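Local atomic coordinates of serine hydrolase CCSP0084 (Cycloclasticus sp. P1, PDB entry 4I3F), a protein that probably hydrolyses esters and the carbon-carbon bonds of meta-cleavage products, as a serine hydrolase of the alpha/beta hydrolase fold from a bacterium that degrades polyaromatic hydrocarbons. Residues 151-156 / 259-264; 177-182 / 251-256; 182-187 / 282-287; 246-251 / 275-280. All coordinates share one frame; numbering follows the deposited sequence.

How the interactions relate
All four contacts lie in the second half of an alpha/beta hydrolase fold, round the ends of strands 142-148, 243-248 and 269-274. Interactions 2, 3 and 4 cluster on one side of the chain's centre. The centres of interactions 3 and 4 are about 8 Å apart, those of 2 and 4 about 9 Å. Interaction 1 stands off, about 15 Å from interaction 4 between centres. Along the chain, interaction 2 lies inside the loop closed by interaction 1, and 4 inside that closed by 3. Interactions 2 and 3 share Lys182 and tie helix 173-182 and its following loop to the Asp251 loop and helix 281-284. Interaction 4 brings Asp251 to His279. Interaction 1 joins the loop after strand 142-148 to helix 257-265.

Interaction 1: residues 151-156 / 259-264; sequences VGAPFA and AYYLID
Pro154 lies over one face of the Tyr261 ring. The contact belongs to the alpha/beta hydrolase fold: it joins the loop after strand 142-148 to helix 257-265. The two side chains cross at about a right angle. Pro154 CD sits 3.5 Å from the centroid of the Tyr261 ring and 22° off its normal, a CH-pi contact displaced toward the hydroxyl end. Pro154 CG touches the same end, reaching Tyr261 CE1 and CZ. Tyr261 is turned to the loop by its first torsion, which puts CG opposite the backbone N (chi1 -176°).

Ala153 meets the ring nearer its root. Its CB lies 3.5 Å from Tyr261 CD2 and comes in obliquely. The same methyl packs more loosely on Leu262, with Ala153 CB 4.3 Å from Leu262 CG. The contact is apolar: no hydrogen bond crosses it. Replacing Tyr261 by an alanine would probably leave Pro154 without its aromatic partner and open a gap beside Ala153.

Tyr261 also makes a cation-pi contact with Arg265 and packs on Leu236 of helix 233-237, which Leu262 touches too. Helix 257-265 is thus packed against helix 233-237 as well as against the loop. Gly152 has backbone angles at which a side chain would jam against the preceding carbonyl oxygen. Its own carbonyl oxygen lies beside the end of Leu262, with Gly152 O 4.2 Å from Leu262 CD2.

Interaction 2: residues 177-182 / 251-256; sequences EYLITK and DFFIPL
Phe253 packs its ring rim against the last turn of helix 173-182. This is the buried side of the contact. Lys182 O lies near the ring plane, 3.5 Å from Phe253 CE2. Leu179 reaches the same rim with CD2, 3.9 Å from Phe253 CE1, and the two side chains cross at about a right angle. Phe183 stacks on Phe253.

The loop begins with an Asx turn. Asp251 OD1 accepts from the backbone N of Phe253 and of Ile254, one nearly in line with the C-O bond and the other from above the carboxylate plane. In this alpha/beta hydrolase fold the turn follows strand 243-248 and leads into Phe252 and Phe253, whose rings meet the helix.

The other side is partly exposed. Lys182 bends at chi2 (-66°) and runs over one face of Phe252. Its CD is 4.0 Å from the Phe252 ring centroid, and NZ makes a longer cation-pi contact at 4.9 Å from that centroid. Tyr178 OH approaches Phe252 CZ obliquely at 3.5 Å. A serine in place of Phe252 would probably leave the lysine chain without its aromatic support and free to swing. A water bridges Lys182 O, to which it donates, and Phe252 N, from which it accepts.

Interaction 3: residues 182-187 / 282-287; sequences KFLFDP and QIEKKK
Glu284 grips two successive backbone amides of the loop 182-187, those of Phe185 and Asp186. Phe185 N gives a nearly straight bond to Glu284 OE1 at 2.7 Å (165°). Asp186 N gives one to Glu284 OE2, also at 2.7 Å. Each oxygen uses its syn lone pair, so the carboxylate holds the two N-H groups like a fork and its rotation is fixed. Glu284 reaches them with CG opposite its backbone N (chi1 -172°) and a bend at chi2. Glu284 OE1 has a further donor in Gly278 N. The side chain is buried, and these donors would be expected to stabilise its negative charge. Nearby, Lys286 NZ donates to Ile283 O.

The apolar contacts are made by Leu184, whose side chain runs antiparallel past that of Glu284. Leu184 CD2 lies 3.8 Å from Glu284 CB and, more loosely, 4.3 Å from Ile283 CB.

Phe185 CB makes a van der Waals contact with Glu284 OE2 at 3.4 Å. That oxygen lies at the edge of the Phe185 ring, near its plane. The ring goes on to meet His276, planes about 80° apart.

Of the charged groups, Asp186 OD2 and Glu284 OE2 are alike and 5.5 Å apart. Asp186 OD1 bonds to Ser188.

In the fold, the contact fastens the loop between helices 173-182 and 194-206 to the end of helix 281-284, just before helix 286-298. Through Gly278 it also reaches the loop after strand 269-274.

Interaction 4: residues 246-251 / 275-280; sequences THARED and DHCGHW
A type I beta turn from Ala248 to Asp251 ends strand 243-248 and lies along the loop 275-280, with the CA atoms of Asp251 and His279 only 4.6 Å apart. One backbone bond crosses, from Glu250 N to Cys277 O, and it is weak.

Glu250 supplies the firmer link. It bends at chi2, and Cys277 N donates to its OE1 at 3.0 Å, from above the carboxylate plane. His276 N adds a weak bond to Glu250 OE2. That same OE2 lies in the guanidinium plane of Arg249 and takes both NE and NH2, a salt bridge within the turn. The two bonds to one oxygen fix how the guanidinium is turned. One face of the guanidinium rests on Asp275 CB, 3.6 Å from Arg249 NH2, and NH2 in turn lies over a face of the His276 ring. In the ring plane His276 ND1 donates to Asp275 OD1 at 2.9 Å (175°).

Deeper in, Ala248 CB packs 3.7 Å from Cys277 CB. Past it, His279 ND1 gives Asp251 OD2 a short, straight bond of 2.6 Å (173°). The oxygen lies in the ring plane and is met on its syn side, although the carboxylate and ring planes are 55° apart. The side chains run side by side. The other oxygen, OD1, is taken up by the Asx turn, so both carboxylate oxygens have partners.

His279 also touches Ser125, in a GxSxG sequence that fits a nucleophile elbow. The placement of Ser125, Asp251 and His279 is consistent with the catalytic triad of alpha/beta hydrolases.

Interaction 1: residues 151-156 / 259-264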
# COMPACT_ATOMS: atom_id res chain seq x y z
N VAL A 151 3.19 -5.91 4.59
CA VAL A 151 3.25 -7.37 4.61
C VAL A 151 4.61 -7.75 4.03
O VAL A 151 5.32 -6.90 3.50
CB VAL A 151 2.10 -8.03 3.82
CG1 VAL A 151 0.76 -7.70 4.49
CG2 VAL A 151 2.08 -7.59 2.36
N GLY A 152 5.00 -9.02 4.16
CA GLY A 152 6.32 -9.44 3.68
C GLY A 152 7.12 -10.18 4.73
O GLY A 152 8.11 -10.84 4.41
N ALA A 153 6.70 -10.08 5.99
CA ALA A 153 7.28 -10.87 7.07
C ALA A 153 6.29 -11.97 7.46
O ALA A 153 5.09 -11.82 7.27
CB ALA A 153 7.59 -9.99 8.26
N PRO A 154 6.79 -13.09 8.00
CA PRO A 154 5.88 -14.16 8.41
C PRO A 154 5.15 -13.83 9.71
O PRO A 154 5.78 -13.33 10.65
CB PRO A 154 6.81 -15.37 8.59
CG PRO A 154 8.15 -14.76 8.92
CD PRO A 154 8.21 -13.49 8.10
N PHE A 155 3.84 -14.05 9.74
CA PHE A 155 3.04 -13.90 10.96
C PHE A 155 1.73 -14.68 10.87
O PHE A 155 1.23 -14.96 9.77
CB PHE A 155 2.77 -12.43 11.31
CG PHE A 155 1.96 -11.67 10.29
CD1 PHE A 155 0.58 -11.57 10.41
CD2 PHE A 155 2.58 -11.04 9.22
CE1 PHE A 155 -0.18 -10.87 9.48
CE2 PHE A 155 1.84 -10.32 8.28
CZ PHE A 155 0.45 -10.24 8.42
N ALA A 156 1.19 -15.06 12.02
CA ALA A 156 -0.11 -15.71 12.04
C ALA A 156 -1.20 -14.68 11.78
O ALA A 156 -1.03 -13.50 12.13
CB ALA A 156 -0.35 -16.43 13.37
N ALA A 259 7.70 -5.41 11.42
CA ALA A 259 8.64 -4.33 11.12
C ALA A 259 10.00 -4.69 11.69
O ALA A 259 11.03 -4.49 11.03
CB ALA A 259 8.14 -3.00 11.68
N TYR A 260 10.01 -5.22 12.91
CA TYR A 260 11.25 -5.64 13.54
C TYR A 260 11.94 -6.75 12.74
O TYR A 260 13.18 -6.79 12.64
CB TYR A 260 10.98 -6.15 14.94
CG TYR A 260 10.44 -5.11 15.92
CD1 TYR A 260 9.90 -5.51 17.13
CD2 TYR A 260 10.50 -3.75 15.65
CE1 TYR A 260 9.42 -4.59 18.04
CE2 TYR A 260 10.00 -2.83 16.56
CZ TYR A 260 9.48 -3.25 17.75
OH TYR A 260 9.01 -2.33 18.67
N TYR A 261 11.15 -7.67 12.21
CA TYR A 261 11.64 -8.78 11.39
C TYR A 261 12.33 -8.23 10.15
O TYR A 261 13.44 -8.67 9.80
CB TYR A 261 10.45 -9.64 10.96
CG TYR A 261 10.79 -10.89 10.19
CD1 TYR A 261 10.94 -12.11 10.83
CD2 TYR A 261 10.95 -10.86 8.80
CE1 TYR A 261 11.23 -13.27 10.12
CE2 TYR A 261 11.26 -12.01 8.09
CZ TYR A 261 11.39 -13.20 8.75
OH TYR A 261 11.69 -14.35 8.03
N LEU A 262 11.67 -7.30 9.48
CA LEU A 262 12.19 -6.75 8.24
C LEU A 262 13.49 -5.97 8.48
O LEU A 262 14.48 -6.19 7.77
CB LEU A 262 11.15 -5.90 7.51
CG LEU A 262 9.97 -6.71 6.97
CD1 LEU A 262 8.82 -5.82 6.52
CD2 LEU A 262 10.40 -7.61 5.81
N ILE A 263 13.52 -5.11 9.49
CA ILE A 263 14.75 -4.35 9.70
C ILE A 263 15.91 -5.21 10.20
O ILE A 263 17.08 -4.84 10.04
CB ILE A 263 14.55 -3.04 10.53
CG1 ILE A 263 14.22 -3.32 11.99
CG2 ILE A 263 13.48 -2.15 9.90
CD1 ILE A 263 15.40 -3.10 12.90
N ASP A 264 15.62 -6.39 10.74
CA ASP A 264 16.67 -7.32 11.15
C ASP A 264 17.34 -7.95 9.94
O ASP A 264 18.44 -8.50 10.04
CB ASP A 264 16.12 -8.42 12.06
CG ASP A 264 17.21 -9.20 12.78
OD1 ASP A 264 18.08 -8.56 13.42
OD2 ASP A 264 17.20 -10.44 12.72

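Interaction 2: residues 177-182 / 251-256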
# COMPACT_ATOMS: atom_id res chain seq x y z
N GLU A 177 -17.81 -0.60 8.50
CA GLU A 177 -17.62 0.43 9.52
C GLU A 177 -16.62 -0.04 10.57
O GLU A 177 -15.72 0.71 10.97
CB GLU A 177 -18.95 0.82 10.19
CG GLU A 177 -18.80 1.92 11.25
CD GLU A 177 -20.12 2.32 11.91
OE1 GLU A 177 -21.18 2.20 11.27
OE2 GLU A 177 -20.08 2.77 13.07
N TYR A 178 -16.77 -1.28 11.02
CA TYR A 178 -15.84 -1.87 11.99
C TYR A 178 -14.40 -1.86 11.48
O TYR A 178 -13.48 -1.48 12.21
CB TYR A 178 -16.26 -3.31 12.32
CG TYR A 178 -15.27 -4.03 13.22
CD1 TYR A 178 -15.32 -3.87 14.59
CD2 TYR A 178 -14.30 -4.87 12.68
CE1 TYR A 178 -14.43 -4.51 15.43
CE2 TYR A 178 -13.39 -5.52 13.52
CZ TYR A 178 -13.47 -5.34 14.88
OH TYR A 178 -12.59 -5.98 15.72
N LEU A 179 -14.20 -2.26 10.23
CA LEU A 179 -12.87 -2.27 9.64
C LEU A 179 -12.28 -0.88 9.57
O LEU A 179 -11.15 -0.65 10.02
CB LEU A 179 -12.90 -2.87 8.23
CG LEU A 179 -13.01 -4.38 8.11
CD1 LEU A 179 -13.18 -4.78 6.65
CD2 LEU A 179 -11.78 -5.06 8.72
N ILE A 180 -13.04 0.06 9.01
CA ILE A 180 -12.58 1.43 8.87
C ILE A 180 -12.18 2.00 10.23
O ILE A 180 -11.13 2.63 10.36
CB ILE A 180 -13.66 2.30 8.23
CG1 ILE A 180 -13.88 1.89 6.78
CG2 ILE A 180 -13.28 3.75 8.28
CD1 ILE A 180 -15.16 2.45 6.17
N THR A 181 -13.00 1.72 11.24
CA THR A 181 -12.75 2.16 12.61
C THR A 181 -11.45 1.56 13.17
O THR A 181 -10.68 2.24 13.85
CB THR A 181 -13.94 1.78 13.52
OG1 THR A 181 -15.13 2.43 13.05
CG2 THR A 181 -13.68 2.20 14.95
N LYS A 182 -11.21 0.28 12.86
CA LYS A 182 -10.04 -0.43 13.41
C LYS A 182 -8.72 -0.06 12.74
O LYS A 182 -7.64 -0.34 13.27
CB LYS A 182 -10.26 -1.94 13.35
CG LYS A 182 -11.26 -2.47 14.37
CD LYS A 182 -10.72 -2.27 15.79
CE LYS A 182 -11.70 -2.79 16.83
NZ LYS A 182 -11.15 -2.66 18.22
N ASP A 251 -0.87 -1.33 15.61
CA ASP A 251 -1.45 -1.84 14.36
C ASP A 251 -2.29 -3.09 14.61
O ASP A 251 -1.78 -4.08 15.16
CB ASP A 251 -0.32 -2.14 13.36
CG ASP A 251 -0.81 -2.29 11.93
OD1 ASP A 251 -1.89 -2.86 11.68
OD2 ASP A 251 -0.06 -1.86 11.03
N PHE A 252 -3.57 -3.03 14.24
CA PHE A 252 -4.53 -4.11 14.47
C PHE A 252 -4.54 -5.14 13.34
O PHE A 252 -5.20 -6.18 13.45
CB PHE A 252 -5.93 -3.48 14.64
CG PHE A 252 -7.03 -4.44 15.03
CD1 PHE A 252 -7.11 -4.96 16.32
CD2 PHE A 252 -8.03 -4.78 14.12
CE1 PHE A 252 -8.15 -5.82 16.68
CE2 PHE A 252 -9.07 -5.64 14.47
CZ PHE A 252 -9.13 -6.16 15.76
N PHE A 253 -3.82 -4.85 12.26
CA PHE A 253 -3.85 -5.69 11.05
C PHE A 253 -2.51 -6.40 10.82
O PHE A 253 -2.47 -7.62 10.61
CB PHE A 253 -4.23 -4.82 9.83
CG PHE A 253 -5.65 -4.31 9.87
CD1 PHE A 253 -6.64 -4.92 9.12
CD2 PHE A 253 -5.99 -3.24 10.69
CE1 PHE A 253 -7.96 -4.46 9.17
CE2 PHE A 253 -7.31 -2.77 10.75
CZ PHE A 253 -8.29 -3.38 9.99
N ILE A 254 -1.42 -5.63 10.83
CA ILE A 254 -0.08 -6.18 10.63
C ILE A 254 0.68 -6.02 11.94
O ILE A 254 0.82 -4.91 12.42
CB ILE A 254 0.69 -5.42 9.52
CG1 ILE A 254 -0.17 -5.23 8.28
CG2 ILE A 254 2.00 -6.16 9.19
CD1 ILE A 254 -0.68 -6.54 7.67
N PRO A 255 1.16 -7.12 12.52
CA PRO A 255 1.82 -7.04 13.83
C PRO A 255 3.09 -6.21 13.77
O PRO A 255 3.80 -6.23 12.77
CB PRO A 255 2.16 -8.50 14.14
CG PRO A 255 1.25 -9.31 13.27
CD PRO A 255 1.08 -8.50 12.02
N LEU A 256 3.36 -5.45 14.84
CA LEU A 256 4.56 -4.63 14.91
C LEU A 256 5.81 -5.48 14.74
O LEU A 256 6.82 -5.00 14.21
CB LEU A 256 4.60 -3.92 16.27
CG LEU A 256 5.84 -3.09 16.62
CD1 LEU A 256 6.00 -1.96 15.63
CD2 LEU A 256 5.70 -2.54 18.03
O HOH W 1 -4.89 -0.50 13.50

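Interaction 3: residues 182-187 / 282-287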
# COMPACT_ATOMS: atom_id res chain seq x y z
N LYS A 182 -11.21 0.28 12.86
CA LYS A 182 -10.04 -0.43 13.41
C LYS A 182 -8.72 -0.06 12.74
O LYS A 182 -7.64 -0.34 13.27
CB LYS A 182 -10.26 -1.94 13.35
CG LYS A 182 -11.26 -2.47 14.37
CD LYS A 182 -10.72 -2.27 15.79
CE LYS A 182 -11.70 -2.79 16.83
NZ LYS A 182 -11.15 -2.66 18.22
N PHE A 183 -8.80 0.58 11.58
CA PHE A 183 -7.60 1.07 10.90
C PHE A 183 -6.98 2.26 11.63
O PHE A 183 -5.85 2.65 11.33
CB PHE A 183 -7.92 1.47 9.46
CG PHE A 183 -7.92 0.31 8.50
CD1 PHE A 183 -6.74 -0.36 8.20
CD2 PHE A 183 -9.10 -0.10 7.89
CE1 PHE A 183 -6.74 -1.43 7.31
CE2 PHE A 183 -9.10 -1.17 7.00
CZ PHE A 183 -7.92 -1.82 6.70
N LEU A 184 -7.72 2.84 12.57
CA LEU A 184 -7.22 3.97 13.32
C LEU A 184 -7.22 3.65 14.81
O LEU A 184 -8.08 2.92 15.29
CB LEU A 184 -8.08 5.21 13.05
CG LEU A 184 -7.97 5.74 11.62
CD1 LEU A 184 -9.17 6.58 11.26
CD2 LEU A 184 -6.71 6.55 11.47
N PHE A 185 -6.24 4.20 15.53
CA PHE A 185 -6.23 4.08 16.99
C PHE A 185 -7.27 5.00 17.61
O PHE A 185 -7.92 4.64 18.60
CB PHE A 185 -4.83 4.39 17.55
CG PHE A 185 -4.77 4.33 19.05
CD1 PHE A 185 -4.53 3.13 19.70
CD2 PHE A 185 -4.96 5.48 19.81
CE1 PHE A 185 -4.49 3.08 21.10
CE2 PHE A 185 -4.92 5.43 21.19
CZ PHE A 185 -4.68 4.23 21.83
N ASP A 186 -7.42 6.20 17.04
CA ASP A 186 -8.45 7.15 17.46
C ASP A 186 -9.35 7.44 16.27
O ASP A 186 -9.05 8.30 15.45
CB ASP A 186 -7.84 8.46 18.00
CG ASP A 186 -8.88 9.53 18.31
OD1 ASP A 186 -10.09 9.22 18.31
OD2 ASP A 186 -8.49 10.69 18.58
N PRO A 187 -10.48 6.71 16.17
CA PRO A 187 -11.38 6.82 15.02
C PRO A 187 -11.95 8.22 14.81
O PRO A 187 -12.32 8.55 13.68
CB PRO A 187 -12.51 5.85 15.37
CG PRO A 187 -11.94 4.92 16.38
CD PRO A 187 -10.95 5.73 17.16
N GLN A 282 -0.57 7.11 7.88
CA GLN A 282 -0.61 8.30 7.04
C GLN A 282 -1.87 9.14 7.22
O GLN A 282 -1.91 10.31 6.83
CB GLN A 282 -0.40 7.93 5.57
CG GLN A 282 -1.66 7.60 4.77
CD GLN A 282 -2.27 6.23 5.07
OE1 GLN A 282 -1.94 5.57 6.05
NE2 GLN A 282 -3.19 5.80 4.20
N ILE A 283 -2.92 8.53 7.79
CA ILE A 283 -4.15 9.25 8.10
C ILE A 283 -4.16 9.68 9.56
O ILE A 283 -4.58 10.79 9.88
CB ILE A 283 -5.41 8.38 7.84
CG1 ILE A 283 -5.40 7.79 6.43
CG2 ILE A 283 -6.69 9.20 8.08
CD1 ILE A 283 -5.40 8.81 5.34
N GLU A 284 -3.71 8.80 10.45
CA GLU A 284 -3.74 9.10 11.88
C GLU A 284 -2.77 10.22 12.22
O GLU A 284 -3.11 11.15 12.95
CB GLU A 284 -3.40 7.86 12.71
CG GLU A 284 -3.60 8.02 14.22
CD GLU A 284 -4.55 6.97 14.78
OE1 GLU A 284 -4.57 5.85 14.25
OE2 GLU A 284 -5.28 7.29 15.74
N LYS A 285 -1.56 10.11 11.68
CA LYS A 285 -0.49 11.08 11.91
C LYS A 285 -0.11 11.72 10.59
O LYS A 285 1.03 11.57 10.13
CB LYS A 285 0.77 10.38 12.45
CG LYS A 285 0.53 9.26 13.46
CD LYS A 285 0.24 9.83 14.84
CE LYS A 285 0.22 8.72 15.89
NZ LYS A 285 0.03 9.27 17.27
N LYS A 286 -1.05 12.42 9.96
CA LYS A 286 -0.79 13.02 8.64
C LYS A 286 0.48 13.87 8.62
O LYS A 286 1.36 13.64 7.80
CB LYS A 286 -1.96 13.88 8.20
CG LYS A 286 -3.26 13.12 8.07
CD LYS A 286 -4.35 14.04 7.59
CE LYS A 286 -5.69 13.34 7.66
NZ LYS A 286 -6.02 13.03 9.07
N LYS A 287 0.57 14.84 9.52
CA LYS A 287 1.72 15.76 9.46
C LYS A 287 3.03 15.03 9.75
O LYS A 287 4.03 15.24 9.05
CB LYS A 287 1.54 16.98 10.39
CG LYS A 287 2.72 17.96 10.31
CD LYS A 287 2.36 19.36 10.79
CE LYS A 287 2.26 19.44 12.31
NZ LYS A 287 3.57 19.18 12.99

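Interaction 4: residues 246-251 / 275-280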
# COMPACT_ATOMS: atom_id res chain seq x y z
N THR A 246 8.14 2.21 8.40
CA THR A 246 7.33 2.85 9.43
C THR A 246 6.23 1.89 9.84
O THR A 246 5.75 1.09 9.04
CB THR A 246 6.72 4.18 8.96
OG1 THR A 246 5.78 3.95 7.90
CG2 THR A 246 7.83 5.11 8.46
N HIS A 247 5.83 1.96 11.11
CA HIS A 247 4.81 1.05 11.60
C HIS A 247 4.10 1.65 12.78
O HIS A 247 4.69 2.38 13.58
CB HIS A 247 5.44 -0.27 12.02
CG HIS A 247 4.56 -1.46 11.82
ND1 HIS A 247 4.74 -2.35 10.78
CD2 HIS A 247 3.50 -1.93 12.53
CE1 HIS A 247 3.82 -3.30 10.84
NE2 HIS A 247 3.06 -3.07 11.90
N ALA A 248 2.81 1.34 12.92
CA ALA A 248 2.05 1.78 14.08
C ALA A 248 2.23 0.78 15.20
O ALA A 248 2.06 -0.42 15.00
CB ALA A 248 0.60 1.89 13.72
N ARG A 249 2.53 1.28 16.40
CA ARG A 249 2.74 0.39 17.54
C ARG A 249 1.50 -0.47 17.77
O ARG A 249 1.62 -1.68 18.02
CB ARG A 249 3.10 1.18 18.80
CG ARG A 249 3.46 0.30 19.99
CD ARG A 249 3.85 1.14 21.21
NE ARG A 249 2.73 1.96 21.68
CZ ARG A 249 2.84 2.93 22.59
NH1 ARG A 249 4.02 3.18 23.14
NH2 ARG A 249 1.78 3.63 22.95
N GLU A 250 0.33 0.14 17.68
CA GLU A 250 -0.94 -0.56 17.94
C GLU A 250 -1.62 -1.11 16.69
O GLU A 250 -2.83 -1.35 16.71
CB GLU A 250 -1.91 0.38 18.67
CG GLU A 250 -1.48 0.78 20.09
CD GLU A 250 -0.52 1.96 20.13
OE1 GLU A 250 -0.14 2.48 19.07
OE2 GLU A 250 -0.17 2.38 21.25
N ASP A 251 -0.87 -1.33 15.61
CA ASP A 251 -1.45 -1.84 14.36
C ASP A 251 -2.29 -3.09 14.61
O ASP A 251 -1.78 -4.08 15.16
CB ASP A 251 -0.32 -2.14 13.36
CG ASP A 251 -0.81 -2.29 11.93
OD1 ASP A 251 -1.89 -2.86 11.68
OD2 ASP A 251 -0.06 -1.86 11.03
N ASP A 275 3.59 5.76 18.28
CA ASP A 275 2.73 5.37 19.38
C ASP A 275 1.33 5.89 19.16
O ASP A 275 1.14 6.87 18.44
CB ASP A 275 3.25 6.00 20.67
CG ASP A 275 3.23 7.52 20.60
OD1 ASP A 275 2.39 8.13 21.28
OD2 ASP A 275 4.04 8.09 19.85
N HIS A 276 0.36 5.28 19.83
CA HIS A 276 -1.05 5.67 19.75
C HIS A 276 -1.46 5.82 18.31
O HIS A 276 -1.94 6.87 17.88
CB HIS A 276 -1.29 6.99 20.50
CG HIS A 276 -1.15 6.87 21.99
ND1 HIS A 276 0.01 7.18 22.66
CD2 HIS A 276 -2.04 6.48 22.93
CE1 HIS A 276 -0.17 7.00 23.95
NE2 HIS A 276 -1.40 6.56 24.15
N CYS A 277 -1.29 4.74 17.55
CA CYS A 277 -1.43 4.82 16.12
C CYS A 277 -2.01 3.54 15.58
O CYS A 277 -1.62 2.44 16.01
CB CYS A 277 -0.05 5.06 15.48
SG CYS A 277 -0.15 5.61 13.77
N GLY A 278 -2.91 3.67 14.62
CA GLY A 278 -3.45 2.51 13.93
C GLY A 278 -2.74 2.24 12.62
O GLY A 278 -1.84 2.99 12.21
N HIS A 279 -3.13 1.15 11.97
CA HIS A 279 -2.52 0.76 10.70
C HIS A 279 -2.34 1.90 9.69
O HIS A 279 -1.30 1.99 9.03
CB HIS A 279 -3.29 -0.38 10.04
CG HIS A 279 -2.63 -0.86 8.78
ND1 HIS A 279 -1.40 -1.47 8.79
CD2 HIS A 279 -3.00 -0.75 7.48
CE1 HIS A 279 -1.05 -1.75 7.54
NE2 HIS A 279 -2.00 -1.32 6.73
N TRP A 280 -3.36 2.75 9.54
CA TRP A 280 -3.27 3.89 8.62
C TRP A 280 -2.47 5.03 9.23
O TRP A 280 -3.05 6.06 9.59
CB TRP A 280 -4.67 4.40 8.27
CG TRP A 280 -5.41 3.54 7.28
CD1 TRP A 280 -4.88 2.57 6.48
CD2 TRP A 280 -6.81 3.58 7.00
NE1 TRP A 280 -5.87 2.00 5.71
CE2 TRP A 280 -7.07 2.60 6.02
CE3 TRP A 280 -7.87 4.35 7.48
CZ2 TRP A 280 -8.35 2.38 5.50
CZ3 TRP A 280 -9.15 4.12 6.97
CH2 TRP A 280 -9.37 3.14 6.00